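Local coordinates for Thiol:disulfide interchange protein DsbA (Neisseria meningitidis MC58, PDB 3HZ8), which probably acts as a periplasmic thiol-disulfide oxidoreductase of the DsbA type, passing its redox-active disulfide to other proteins, at residues 60-74 and 143-155. The protein carries 1 engineered substitution. Residues are numbered along the deposited sequence; the frame is centred on the assembly and turned at random.
Engineered in segment 143-155: Val155 (natural residue Thr).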
ATOM      1  N   ARG A  60       2.530   4.344   3.197  1.00  8.59           N
ATOM      2  CA  ARG A  60       1.127   4.515   2.833  1.00  7.76           C
ATOM      3  C   ARG A  60       0.785   3.405   1.859  1.00  7.40           C
ATOM      4  O   ARG A  60       1.575   3.130   0.944  1.00  7.44           O
ATOM      5  CB  ARG A  60       0.953   5.861   2.127  1.00  7.34           C
ATOM      6  CG  ARG A  60      -0.360   6.078   1.376  1.00  7.11           C
ATOM      7  CD  ARG A  60      -0.272   7.387   0.593  1.00  7.79           C
ATOM      8  NE  ARG A  60      -1.507   7.765  -0.093  1.00  8.22           N
ATOM      9  CZ  ARG A  60      -1.624   8.841  -0.872  1.00  8.32           C
ATOM     10  NH1 ARG A  60      -0.584   9.649  -1.060  1.00  9.15           N
ATOM     11  NH2 ARG A  60      -2.792   9.127  -1.446  1.00 10.62           N
ATOM     12  N   THR A  61      -0.385   2.796   2.021  1.00  7.81           N
ATOM     13  CA  THR A  61      -0.818   1.763   1.075  1.00  7.79           C
ATOM     14  C   THR A  61      -2.193   2.079   0.504  1.00  8.40           C
ATOM     15  O   THR A  61      -3.052   2.617   1.203  1.00  9.60           O
ATOM     16  CB  THR A  61      -0.773   0.355   1.697  1.00  8.33           C
ATOM     17  OG1 THR A  61      -1.717   0.277   2.765  1.00 10.85           O
ATOM     18  CG2 THR A  61       0.614   0.061   2.247  1.00  8.52           C
ATOM     19  N   GLU A  62      -2.375   1.775  -0.777  1.00  7.39           N
ATOM     20  CA  GLU A  62      -3.651   2.013  -1.460  1.00  7.73           C
ATOM     21  C   GLU A  62      -3.968   0.794  -2.322  1.00  7.19           C
ATOM     22  O   GLU A  62      -3.097   0.315  -3.063  1.00  7.74           O
ATOM     23  CB  GLU A  62      -3.552   3.253  -2.359  1.00  7.73           C
ATOM     24  CG  GLU A  62      -3.078   4.549  -1.654  1.00  8.47           C
ATOM     25  CD  GLU A  62      -4.112   5.146  -0.679  1.00 10.54           C
ATOM     26  OE1 GLU A  62      -5.270   4.674  -0.647  1.00 11.57           O
ATOM     27  OE2 GLU A  62      -3.764   6.100   0.057  1.00 10.67           O
ATOM     28  N   HIS A  63      -5.191   0.279  -2.209  1.00  6.93           N
ATOM     29  CA  HIS A  63      -5.611  -0.888  -3.003  1.00  6.94           C
ATOM     30  C   HIS A  63      -6.128  -0.404  -4.343  1.00  7.14           C
ATOM     31  O   HIS A  63      -6.943   0.524  -4.392  1.00  7.50           O
ATOM     32  CB  HIS A  63      -6.718  -1.649  -2.259  1.00  7.37           C
ATOM     33  CG  HIS A  63      -6.945  -3.053  -2.728  1.00  7.05           C
ATOM     34  ND1 HIS A  63      -7.490  -3.369  -3.955  1.00  6.29           N
ATOM     35  CD2 HIS A  63      -6.745  -4.233  -2.094  1.00  6.75           C
ATOM     36  CE1 HIS A  63      -7.565  -4.684  -4.077  1.00  7.66           C
ATOM     37  NE2 HIS A  63      -7.140  -5.232  -2.953  1.00  7.55           N
ATOM     38  N   VAL A  64      -5.659  -1.007  -5.435  1.00  6.70           N
ATOM     39  CA  VAL A  64      -6.160  -0.615  -6.759  1.00  7.35           C
ATOM     40  C   VAL A  64      -7.639  -0.983  -6.926  1.00  7.37           C
ATOM     41  O   VAL A  64      -8.143  -1.906  -6.274  1.00  6.98           O
ATOM     42  CB  VAL A  64      -5.328  -1.224  -7.935  1.00  7.16           C
ATOM     43  CG1 VAL A  64      -3.922  -0.622  -7.956  1.00  8.45           C
ATOM     44  CG2 VAL A  64      -5.305  -2.760  -7.905  1.00  8.59           C
ATOM     45  N   VAL A  65      -8.341  -0.245  -7.789  1.00  7.47           N
ATOM     46  CA  VAL A  65      -9.722  -0.593  -8.144  1.00  7.75           C
ATOM     47  C   VAL A  65      -9.812  -0.598  -9.668  1.00  7.95           C
ATOM     48  O   VAL A  65      -9.791   0.460 -10.303  1.00  8.72           O
ATOM     49  CB  VAL A  65     -10.761   0.368  -7.507  1.00  8.22           C
ATOM     50  CG1 VAL A  65     -12.185  -0.004  -7.942  1.00  7.85           C
ATOM     51  CG2 VAL A  65     -10.617   0.378  -5.987  1.00  7.78           C
ATOM     52  N   TRP A  66      -9.879  -1.800 -10.240  1.00  8.39           N
ATOM     53  CA  TRP A  66      -9.820  -1.994 -11.690  1.00  8.42           C
ATOM     54  C   TRP A  66     -11.165  -2.441 -12.267  1.00  8.65           C
ATOM     55  O   TRP A  66     -11.321  -2.537 -13.477  1.00 10.02           O
ATOM     56  CB  TRP A  66      -8.747  -3.037 -12.021  1.00  8.30           C
ATOM     57  CG  TRP A  66      -7.347  -2.513 -11.894  1.00  7.44           C
ATOM     58  CD1 TRP A  66      -6.941  -1.211 -12.026  1.00  8.61           C
ATOM     59  CD2 TRP A  66      -6.160  -3.277 -11.647  1.00  6.34           C
ATOM     60  NE1 TRP A  66      -5.576  -1.119 -11.865  1.00  8.77           N
ATOM     61  CE2 TRP A  66      -5.070  -2.370 -11.628  1.00  6.45           C
ATOM     62  CE3 TRP A  66      -5.916  -4.635 -11.410  1.00  6.48           C
ATOM     63  CZ2 TRP A  66      -3.756  -2.786 -11.411  1.00  6.63           C
ATOM     64  CZ3 TRP A  66      -4.601  -5.051 -11.217  1.00  7.68           C
ATOM     65  CH2 TRP A  66      -3.536  -4.123 -11.216  1.00  7.38           C
ATOM     66  N   GLN A  67     -12.114  -2.727 -11.386  1.00  8.23           N
ATOM     67  CA  GLN A  67     -13.481  -3.074 -11.784  1.00  8.42           C
ATOM     68  C   GLN A  67     -14.396  -2.838 -10.587  1.00  8.52           C
ATOM     69  O   GLN A  67     -13.925  -2.784  -9.446  1.00  8.45           O
ATOM     70  CB  GLN A  67     -13.569  -4.528 -12.294  1.00  8.09           C
ATOM     71  CG  GLN A  67     -13.150  -5.600 -11.270  1.00  7.43           C
ATOM     72  CD  GLN A  67     -13.142  -7.021 -11.815  1.00  8.77           C
ATOM     73  OE1 GLN A  67     -13.255  -7.241 -13.029  1.00  8.91           O
ATOM     74  NE2 GLN A  67     -12.994  -7.997 -10.912  1.00  8.48           N
ATOM     75  N   LYS A  68     -15.705  -2.697 -10.820  1.00  9.57           N
ATOM     76  CA  LYS A  68     -16.603  -2.325  -9.715  1.00 10.28           C
ATOM     77  C   LYS A  68     -16.591  -3.356  -8.587  1.00  9.95           C
ATOM     78  O   LYS A  68     -16.775  -3.011  -7.428  1.00  9.92           O
ATOM     79  CB  LYS A  68     -18.035  -2.069 -10.197  1.00 11.37           C
ATOM     80  CG  LYS A  68     -18.796  -3.322 -10.600  1.00 12.09           C
ATOM     81  CD  LYS A  68     -20.237  -3.005 -11.051  1.00 12.58           C
ATOM     82  CE  LYS A  68     -21.007  -4.265 -11.447  1.00 14.84           C
ATOM     83  NZ  LYS A  68     -22.515  -4.116 -11.393  1.00 19.40           N
ATOM     84  N   GLU A  69     -16.358  -4.621  -8.940  1.00  9.83           N
ATOM     85  CA  GLU A  69     -16.343  -5.697  -7.955  1.00  9.99           C
ATOM     86  C   GLU A  69     -15.163  -5.584  -6.994  1.00  9.32           C
ATOM     87  O   GLU A  69     -15.165  -6.193  -5.929  1.00 10.03           O
ATOM     88  CB  GLU A  69     -16.297  -7.051  -8.661  1.00 10.55           C
ATOM     89  CG  GLU A  69     -17.567  -7.397  -9.425  1.00 11.45           C
ATOM     90  CD  GLU A  69     -17.573  -6.879 -10.863  1.00 12.18           C
ATOM     91  OE1 GLU A  69     -16.641  -6.140 -11.267  1.00 10.40           O
ATOM     92  OE2 GLU A  69     -18.521  -7.218 -11.602  1.00 14.26           O
ATOM     93  N   MET A  70     -14.165  -4.799  -7.382  1.00  8.59           N
ATOM     94  CA  MET A  70     -12.922  -4.676  -6.608  1.00  8.11           C
ATOM     95  C   MET A  70     -13.015  -3.625  -5.501  1.00  8.46           C
ATOM     96  O   MET A  70     -12.164  -3.588  -4.612  1.00  7.22           O
ATOM     97  CB  MET A  70     -11.746  -4.398  -7.557  1.00  7.86           C
ATOM     98  CG  MET A  70     -10.354  -4.606  -6.960  1.00  7.83           C
ATOM     99  SD  MET A  70      -9.009  -4.421  -8.159  1.00  7.32           S
ATOM    100  CE  MET A  70      -9.272  -5.856  -9.236  1.00  8.26           C
ATOM    101  N   LEU A  71     -14.053  -2.789  -5.554  1.00  8.31           N
ATOM    102  CA  LEU A  71     -14.256  -1.761  -4.535  0.50  8.55           C
ATOM    103  C   LEU A  71     -14.364  -2.354  -3.130  1.00  8.95           C
ATOM    104  O   LEU A  71     -13.894  -1.760  -2.185  1.00  9.90           O
ATOM    105  CB  LEU A  71     -15.471  -0.874  -4.862  0.50  8.79           C
ATOM    106  CG  LEU A  71     -15.608   0.430  -4.064  0.50  8.68           C
ATOM    107  CD1 LEU A  71     -14.421   1.350  -4.293  0.50  8.08           C
ATOM    108  CD2 LEU A  71     -16.911   1.140  -4.416  0.50  9.02           C
ATOM    109  N   THR A  72     -14.972  -3.537  -3.014  1.00  9.02           N
ATOM    110  CA  THR A  72     -15.088  -4.211  -1.713  1.00  9.67           C
ATOM    111  C   THR A  72     -13.718  -4.512  -1.093  1.00  8.87           C
ATOM    112  O   THR A  72     -13.516  -4.358   0.122  1.00  8.79           O
ATOM    113  CB  THR A  72     -15.940  -5.498  -1.834  1.00 10.32           C
ATOM    114  OG1 THR A  72     -17.278  -5.140  -2.218  1.00 13.34           O
ATOM    115  CG2 THR A  72     -15.970  -6.280  -0.498  1.00 11.34           C
ATOM    116  N   LEU A  73     -12.770  -4.906  -1.941  1.00  8.40           N
ATOM    117  CA  LEU A  73     -11.420  -5.176  -1.458  1.00  8.17           C
ATOM    118  C   LEU A  73     -10.717  -3.898  -1.039  1.00  7.94           C
ATOM    119  O   LEU A  73      -9.960  -3.895  -0.078  1.00  8.04           O
ATOM    120  CB  LEU A  73     -10.594  -5.903  -2.528  1.00  8.14           C
ATOM    121  CG  LEU A  73     -11.042  -7.322  -2.903  1.00  8.32           C
ATOM    122  CD1 LEU A  73     -10.192  -7.889  -4.055  1.00  9.69           C
ATOM    123  CD2 LEU A  73     -11.045  -8.260  -1.664  1.00  9.42           C
ATOM    124  N   ALA A  74     -10.946  -2.814  -1.775  1.00  7.05           N
ATOM    125  CA  ALA A  74     -10.424  -1.511  -1.366  1.00  7.72           C
ATOM    126  C   ALA A  74     -11.036  -1.054  -0.028  1.00  8.61           C
ATOM    127  O   ALA A  74     -10.323  -0.499   0.824  1.00  8.92           O
ATOM    128  CB  ALA A  74     -10.631  -0.478  -2.467  1.00  8.59           C
ATOM    129  N   MET A 143      -9.274   5.470  -3.306  1.00 11.27           N
ATOM    130  CA  MET A 143      -8.389   4.492  -3.960  1.00 10.12           C
ATOM    131  C   MET A 143      -8.734   4.318  -5.438  1.00  9.96           C
ATOM    132  O   MET A 143      -7.843   4.236  -6.291  1.00  9.14           O
ATOM    133  CB  MET A 143      -8.430   3.154  -3.217  1.00  9.61           C
ATOM    134  CG  MET A 143      -7.889   3.243  -1.801  1.00 10.41           C
ATOM    135  SD  MET A 143      -7.982   1.661  -0.953  1.00  9.78           S
ATOM    136  CE  MET A 143      -7.622   2.135   0.751  1.00 11.43           C
ATOM    137  N   GLN A 144     -10.026   4.261  -5.757  1.00  9.74           N
ATOM    138  CA  GLN A 144     -10.409   4.181  -7.155  1.00 10.40           C
ATOM    139  C   GLN A 144      -9.990   5.418  -7.939  1.00 10.45           C
ATOM    140  O   GLN A 144      -9.473   5.299  -9.049  1.00 10.53           O
ATOM    141  CB  GLN A 144     -11.914   3.948  -7.322  1.00 11.31           C
ATOM    142  CG  GLN A 144     -12.299   3.717  -8.764  1.00 12.47           C
ATOM    143  CD  GLN A 144     -13.752   3.341  -8.944  1.00 14.41           C
ATOM    144  OE1 GLN A 144     -14.448   3.007  -7.986  1.00 16.45           O
ATOM    145  NE2 GLN A 144     -14.214   3.395 -10.182  1.00 18.56           N
ATOM    146  N   GLU A 145     -10.231   6.595  -7.349  1.00 10.52           N
ATOM    147  CA  GLU A 145      -9.817   7.855  -7.953  1.00 11.14           C
ATOM    148  C   GLU A 145      -8.313   7.893  -8.234  1.00 10.29           C
ATOM    149  O   GLU A 145      -7.911   8.306  -9.300  1.00 10.68           O
ATOM    150  CB  GLU A 145     -10.247   9.034  -7.075  1.00 11.45           C
ATOM    151  CG  GLU A 145      -9.919  10.414  -7.659  1.00 14.90           C
ATOM    152  CD  GLU A 145      -8.666  11.038  -7.052  1.00 18.31           C
ATOM    153  OE1 GLU A 145      -8.692  11.358  -5.839  1.00 20.93           O
ATOM    154  OE2 GLU A 145      -7.656  11.215  -7.786  1.00 22.06           O
ATOM    155  N   LEU A 146      -7.492   7.465  -7.277  1.00  9.62           N
ATOM    156  CA  LEU A 146      -6.042   7.427  -7.496  1.00  9.30           C
ATOM    157  C   LEU A 146      -5.669   6.480  -8.630  1.00  9.15           C
ATOM    158  O   LEU A 146      -4.833   6.802  -9.470  1.00  9.02           O
ATOM    159  CB  LEU A 146      -5.300   7.015  -6.227  1.00  9.53           C
ATOM    160  CG  LEU A 146      -5.378   7.985  -5.048  1.00 10.48           C
ATOM    161  CD1 LEU A 146      -4.836   7.324  -3.793  1.00 10.87           C
ATOM    162  CD2 LEU A 146      -4.608   9.277  -5.351  1.00 10.32           C
ATOM    163  N   THR A 147      -6.283   5.301  -8.634  1.00  8.71           N
ATOM    164  CA  THR A 147      -6.014   4.294  -9.660  1.00  9.08           C
ATOM    165  C   THR A 147      -6.217   4.876 -11.060  1.00  9.45           C
ATOM    166  O   THR A 147      -5.368   4.715 -11.941  1.00 10.06           O
ATOM    167  CB  THR A 147      -6.913   3.037  -9.454  1.00  8.80           C
ATOM    168  OG1 THR A 147      -6.690   2.484  -8.152  1.00  9.24           O
ATOM    169  CG2 THR A 147      -6.614   1.961 -10.519  1.00  9.89           C
ATOM    170  N   GLU A 148      -7.338   5.583 -11.230  1.00 10.43           N
ATOM    171  CA  GLU A 148      -7.725   6.134 -12.526  1.00 11.81           C
ATOM    172  C   GLU A 148      -6.925   7.385 -12.888  1.00 11.54           C
ATOM    173  O   GLU A 148      -6.409   7.483 -14.003  1.00 12.18           O
ATOM    174  CB  GLU A 148      -9.234   6.415 -12.542  1.00 12.22           C
ATOM    175  CG  GLU A 148     -10.081   5.109 -12.522  1.00 14.18           C
ATOM    176  CD  GLU A 148     -11.543   5.324 -12.132  1.00 14.65           C
ATOM    177  OE1 GLU A 148     -11.998   6.488 -12.088  1.00 19.01           O
ATOM    178  OE2 GLU A 148     -12.243   4.315 -11.857  1.00 17.29           O
ATOM    179  N   THR A 149      -6.824   8.325 -11.953  1.00 11.42           N
ATOM    180  CA  THR A 149      -6.094   9.568 -12.203  1.00 11.62           C
ATOM    181  C   THR A 149      -4.637   9.305 -12.560  1.00 11.13           C
ATOM    182  O   THR A 149      -4.101   9.919 -13.492  1.00 11.63           O
ATOM    183  CB  THR A 149      -6.165  10.526 -10.990  1.00 11.63           C
ATOM    184  OG1 THR A 149      -7.534  10.844 -10.714  1.00 14.93           O
ATOM    185  CG2 THR A 149      -5.390  11.817 -11.247  1.00 12.27           C
ATOM    186  N   PHE A 150      -3.995   8.395 -11.821  1.00 10.06           N
ATOM    187  CA  PHE A 150      -2.563   8.152 -12.013  1.00 10.31           C
ATOM    188  C   PHE A 150      -2.265   6.933 -12.879  1.00 10.28           C
ATOM    189  O   PHE A 150      -1.103   6.558 -13.073  1.00 10.55           O
ATOM    190  CB  PHE A 150      -1.827   8.157 -10.667  1.00  9.64           C
ATOM    191  CG  PHE A 150      -1.897   9.492  -9.984  1.00  8.78           C
ATOM    192  CD1 PHE A 150      -1.106  10.547 -10.441  1.00  8.87           C
ATOM    193  CD2 PHE A 150      -2.798   9.725  -8.955  1.00  9.13           C
ATOM    194  CE1 PHE A 150      -1.191  11.786  -9.854  1.00  9.09           C
ATOM    195  CE2 PHE A 150      -2.882  10.974  -8.359  1.00  9.38           C
ATOM    196  CZ  PHE A 150      -2.079  12.012  -8.814  1.00  9.76           C
ATOM    197  N   GLN A 151      -3.329   6.356 -13.436  1.00 10.87           N
ATOM    198  CA  GLN A 151      -3.230   5.216 -14.366  1.00 11.34           C
ATOM    199  C   GLN A 151      -2.333   4.094 -13.827  1.00 10.90           C
ATOM    200  O   GLN A 151      -1.407   3.608 -14.490  1.00 11.52           O
ATOM    201  CB  GLN A 151      -2.823   5.693 -15.766  1.00 12.58           C
ATOM    202  CG  GLN A 151      -3.802   6.738 -16.319  1.00 15.55           C
ATOM    203  CD  GLN A 151      -3.351   7.309 -17.637  1.00 17.67           C
ATOM    204  OE1 GLN A 151      -2.376   8.061 -17.697  1.00 21.09           O
ATOM    205  NE2 GLN A 151      -4.054   6.949 -18.710  1.00 23.86           N
ATOM    206  N   ILE A 152      -2.614   3.709 -12.585  1.00 10.22           N
ATOM    207  CA  ILE A 152      -1.884   2.615 -11.959  1.00  9.59           C
ATOM    208  C   ILE A 152      -2.446   1.315 -12.540  1.00  9.84           C
ATOM    209  O   ILE A 152      -3.538   0.893 -12.150  1.00 11.58           O
ATOM    210  CB  ILE A 152      -2.032   2.646 -10.404  1.00  9.01           C
ATOM    211  CG1 ILE A 152      -1.673   4.030  -9.839  1.00  9.32           C
ATOM    212  CG2 ILE A 152      -1.234   1.503  -9.733  1.00  9.14           C
ATOM    213  CD1 ILE A 152      -0.235   4.504 -10.093  1.00 10.51           C
ATOM    214  N   ASP A 153      -1.717   0.700 -13.474  1.00  9.78           N
ATOM    215  CA  ASP A 153      -2.235  -0.469 -14.189  0.50 10.05           C
ATOM    216  C   ASP A 153      -1.490  -1.757 -13.863  1.00  9.99           C
ATOM    217  O   ASP A 153      -1.740  -2.794 -14.477  1.00 11.06           O
ATOM    218  CB  ASP A 153      -2.290  -0.218 -15.708  0.50 10.44           C
ATOM    219  CG  ASP A 153      -0.923   0.088 -16.319  0.50 10.84           C
ATOM    220  OD1 ASP A 153       0.092   0.117 -15.596  0.50 10.92           O
ATOM    221  OD2 ASP A 153      -0.874   0.317 -17.552  0.50 14.11           O
ATOM    222  N   GLY A 154      -0.593  -1.699 -12.875  1.00  9.16           N
ATOM    223  CA  GLY A 154       0.132  -2.896 -12.433  1.00  8.84           C
ATOM    224  C   GLY A 154       0.381  -2.840 -10.936  1.00  8.19           C
ATOM    225  O   GLY A 154       0.537  -1.760 -10.367  1.00  8.70           O
ATOM    226  N   VAL A 155       0.401  -3.999 -10.289  1.00  7.71           N
ATOM    227  CA  VAL A 155       0.703  -4.067  -8.864  1.00  7.50           C
ATOM    228  C   VAL A 155       1.697  -5.207  -8.640  1.00  7.53           C
ATOM    229  O   VAL A 155       1.680  -6.198  -9.371  1.00  8.45           O
ATOM    230  CB  VAL A 155      -0.570  -4.282  -8.001  1.00  7.42           C
ATOM    231  CG1 VAL A 155      -1.411  -3.033  -7.995  1.00  8.11           C
ATOM    232  CG2 VAL A 155      -1.387  -5.482  -8.481  1.00  8.99           C
TER
HETATM  233  O   HOH W   1     -11.481   1.541 -12.190  1.00 18.19           O
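Trp66 reaches across to the loop after helix 134-149 and gives its indole N-H to a backbone oxygen: NE1 lies 2.9 Å from Ile152 O, which sits at the ring edge, in plane. That bond fixes the rotation of the indole, and Val64 CG2 lies over the centre of one face. Within the helix, Thr147 OG1 accepts from Val65 N at 3.2 Å and donates its own hydrogen bond to Met143 O, 2.8 Å away. The same carbonyl accepts the helical bond from Thr147 N. A water donates to both Val65 O and Glu148 OE2, while Gln144 NE2 holds that carboxylate oxygen at 2.7 Å.

In this thioredoxin fold of the DsbA subfamily, edge strand 57-63 and the loop leading from it to helix 71-83 lie against the last helix of the inserted helical domain, the axes of 60-63 and 143-149 crossing at -85°. Extended beyond CG (chi2 179°), Met143 slides its SD between His63 of the strand and Ala74 of helix 71-83, 3.7 Å from Ala74 CB, and accepts a weak bond from His63 N. Val65 CB packs on Gln144 CB. Val64 CG1 presses tightly on CG1 of the engineered Val155, at 3.5 Å; Val155 also touches the redox-active Cys36–Cys39 motif. At the far end, Leu146 CD1 touches Arg60 NH2 and Glu62 CD, beside the salt bridge in which Arg60 NE meets the anti lone pair of Glu62 OE2.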